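Local coordinates for mercuric reductase (Metallosphaera sedula, PDB 4YWO), which probably reduces mercuric ion to elemental mercury with electrons from NADPH, as an FAD-dependent homodimeric flavoenzyme, at residues Met99-Lys103 / Tyr104-Leu108. Sequence-based numbering, arbitrary orientation.
Sequences MRKTK and YEDLL
The ring of Tyr104 has the carbonyl oxygen of Lys103 over one face, while Arg100 O lies in the ring plane at its edge; the guanidinium of Arg100 has Glu105 OE2 at its own edge, the two charged planes turned 52° apart. These groups flank a wider, pi-type turn at 101-103 in helix 87-110 of the FAD-binding region. Two backbone bonds here reach five residues back: Glu105 N donates to Arg100 O at 2.9 Å, nearly straight, and Asp106 N to Lys101 O at 2.8 Å. Arg100 O also takes a weak bond from Tyr104 N. With its CG anti to the carbonyl carbon (chi1 -60°), Tyr104 sets its ring against the Lys103 peptide, CG 3.3 Å from Lys103 O. The ring also packs edge-to-face with Phe28 and touches Val54, and the Tyr104 side chain lies about 7 Å from the bound FAD, without touching it.

Glu105 OE2 rests against Arg100 CD, but its 4.3 Å gap to Arg100 NE is beyond a salt bridge. Water joins the pair instead, accepting from Arg100 NH1 and donating to Glu105 OE1, while Arg100 NH2 bonds Asn55 OD1. Five residues apart like the backbone partners, Lys101 and Asp106 form a salt bridge: the lysine chain, extended to CE, bends at its last torsion (chi4 -56°), bringing NZ to the syn lone pair of Asp106 OD1 at 3.0 Å.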
loop_
_atom_site.group_PDB
_atom_site.type_symbol
_atom_site.label_atom_id
_atom_site.label_comp_id
_atom_site.label_asym_id
_atom_site.label_seq_id
_atom_site.Cartn_x
_atom_site.Cartn_y
_atom_site.Cartn_z
ATOM N N MET A 99 -1.119 9.374 21.962
ATOM C CA MET A 99 -1.380 7.995 21.600
ATOM C C MET A 99 -1.348 7.034 22.801
ATOM O O MET A 99 -2.089 6.073 22.855
ATOM C CB MET A 99 -0.417 7.568 20.502
ATOM C CG MET A 99 -0.653 8.363 19.235
ATOM S SD MET A 99 0.361 7.877 17.758
ATOM C CE MET A 99 0.085 6.155 18.174
ATOM N N ARG A 100 -0.484 7.328 23.755
ATOM C CA ARG A 100 -0.344 6.524 24.995
ATOM C C ARG A 100 -1.680 6.620 25.743
ATOM O O ARG A 100 -2.237 5.616 26.222
ATOM C CB ARG A 100 0.825 6.928 25.842
ATOM C CG ARG A 100 1.017 6.047 27.080
ATOM C CD ARG A 100 1.771 6.816 28.147
ATOM N NE ARG A 100 3.045 7.197 27.700
ATOM C CZ ARG A 100 3.613 8.381 27.881
ATOM N NH1 ARG A 100 3.021 9.428 28.447
ATOM N NH2 ARG A 100 4.789 8.498 27.400
ATOM N N LYS A 101 -2.242 7.816 25.774
ATOM C CA LYS A 101 -3.553 7.999 26.428
ATOM C C LYS A 101 -4.672 7.255 25.723
ATOM O O LYS A 101 -5.352 6.422 26.316
ATOM C CB LYS A 101 -3.894 9.469 26.630
ATOM C CG LYS A 101 -5.191 9.688 27.419
ATOM C CD LYS A 101 -5.297 11.136 27.825
ATOM C CE LYS A 101 -6.505 11.348 28.755
ATOM N NZ LYS A 101 -7.780 10.876 28.102
ATOM N N THR A 102 -4.851 7.472 24.431
ATOM C CA THR A 102 -6.024 6.968 23.731
ATOM C C THR A 102 -6.001 5.460 23.513
ATOM O O THR A 102 -7.019 4.794 23.631
ATOM C CB THR A 102 -6.204 7.705 22.358
ATOM O OG1 THR A 102 -5.032 7.535 21.550
ATOM C CG2 THR A 102 -6.332 9.127 22.581
ATOM N N LYS A 103 -4.805 4.918 23.296
ATOM C CA LYS A 103 -4.585 3.524 22.936
ATOM C C LYS A 103 -4.252 2.597 24.104
ATOM O O LYS A 103 -4.296 1.360 23.937
ATOM C CB LYS A 103 -3.495 3.407 21.860
ATOM C CG LYS A 103 -3.755 4.262 20.608
ATOM C CD LYS A 103 -4.688 3.580 19.608
ATOM C CE LYS A 103 -6.060 3.203 20.181
ATOM N NZ LYS A 103 -7.091 2.888 19.149
ATOM N N TYR A 104 -3.851 3.158 25.239
ATOM C CA TYR A 104 -3.445 2.361 26.401
ATOM C C TYR A 104 -4.055 2.844 27.709
ATOM O O TYR A 104 -4.839 2.120 28.262
ATOM C CB TYR A 104 -1.911 2.328 26.533
ATOM C CG TYR A 104 -1.270 1.709 25.291
ATOM C CD1 TYR A 104 -1.185 0.316 25.153
ATOM C CD2 TYR A 104 -0.802 2.497 24.285
ATOM C CE1 TYR A 104 -0.635 -0.248 24.074
ATOM C CE2 TYR A 104 -0.210 1.925 23.182
ATOM C CZ TYR A 104 -0.119 0.581 23.080
ATOM O OH TYR A 104 0.445 -0.032 21.934
ATOM N N GLU A 105 -3.763 4.072 28.162
ATOM C CA GLU A 105 -4.264 4.500 29.457
ATOM C C GLU A 105 -5.784 4.496 29.479
ATOM O O GLU A 105 -6.427 4.086 30.489
ATOM C CB GLU A 105 -3.728 5.889 29.822
ATOM C CG GLU A 105 -2.211 5.886 30.089
ATOM C CD GLU A 105 -1.425 7.239 30.010
ATOM O OE1 GLU A 105 -1.946 8.260 29.550
ATOM O OE2 GLU A 105 -0.232 7.239 30.409
ATOM N N ASP A 106 -6.425 4.918 28.405
ATOM C CA ASP A 106 -7.883 4.966 28.449
ATOM C C ASP A 106 -8.476 3.555 28.510
ATOM O O ASP A 106 -9.595 3.369 28.963
ATOM C CB ASP A 106 -8.477 5.691 27.230
ATOM C CG ASP A 106 -8.346 7.245 27.312
ATOM O OD1 ASP A 106 -7.984 7.844 28.345
ATOM O OD2 ASP A 106 -8.583 7.852 26.253
ATOM N N LEU A 107 -7.751 2.567 27.989
ATOM C CA LEU A 107 -8.241 1.181 28.022
ATOM C C LEU A 107 -8.266 0.564 29.431
ATOM O O LEU A 107 -9.009 -0.408 29.657
ATOM C CB LEU A 107 -7.458 0.306 27.080
ATOM C CG LEU A 107 -7.509 0.729 25.618
ATOM C CD1 LEU A 107 -7.060 -0.467 24.774
ATOM C CD2 LEU A 107 -8.877 1.244 25.270
ATOM N N LEU A 108 -7.441 1.082 30.318
ATOM C CA LEU A 108 -7.385 0.645 31.676
ATOM C C LEU A 108 -8.621 1.095 32.403
ATOM O O LEU A 108 -8.968 0.440 33.373
ATOM C CB LEU A 108 -6.157 1.159 32.407
ATOM C CG LEU A 108 -4.875 0.592 31.784
ATOM C CD1 LEU A 108 -3.660 1.290 32.363
ATOM C CD2 LEU A 108 -4.725 -0.920 31.967
HETATM O O HOH W 1 -0.048 9.818 28.136
#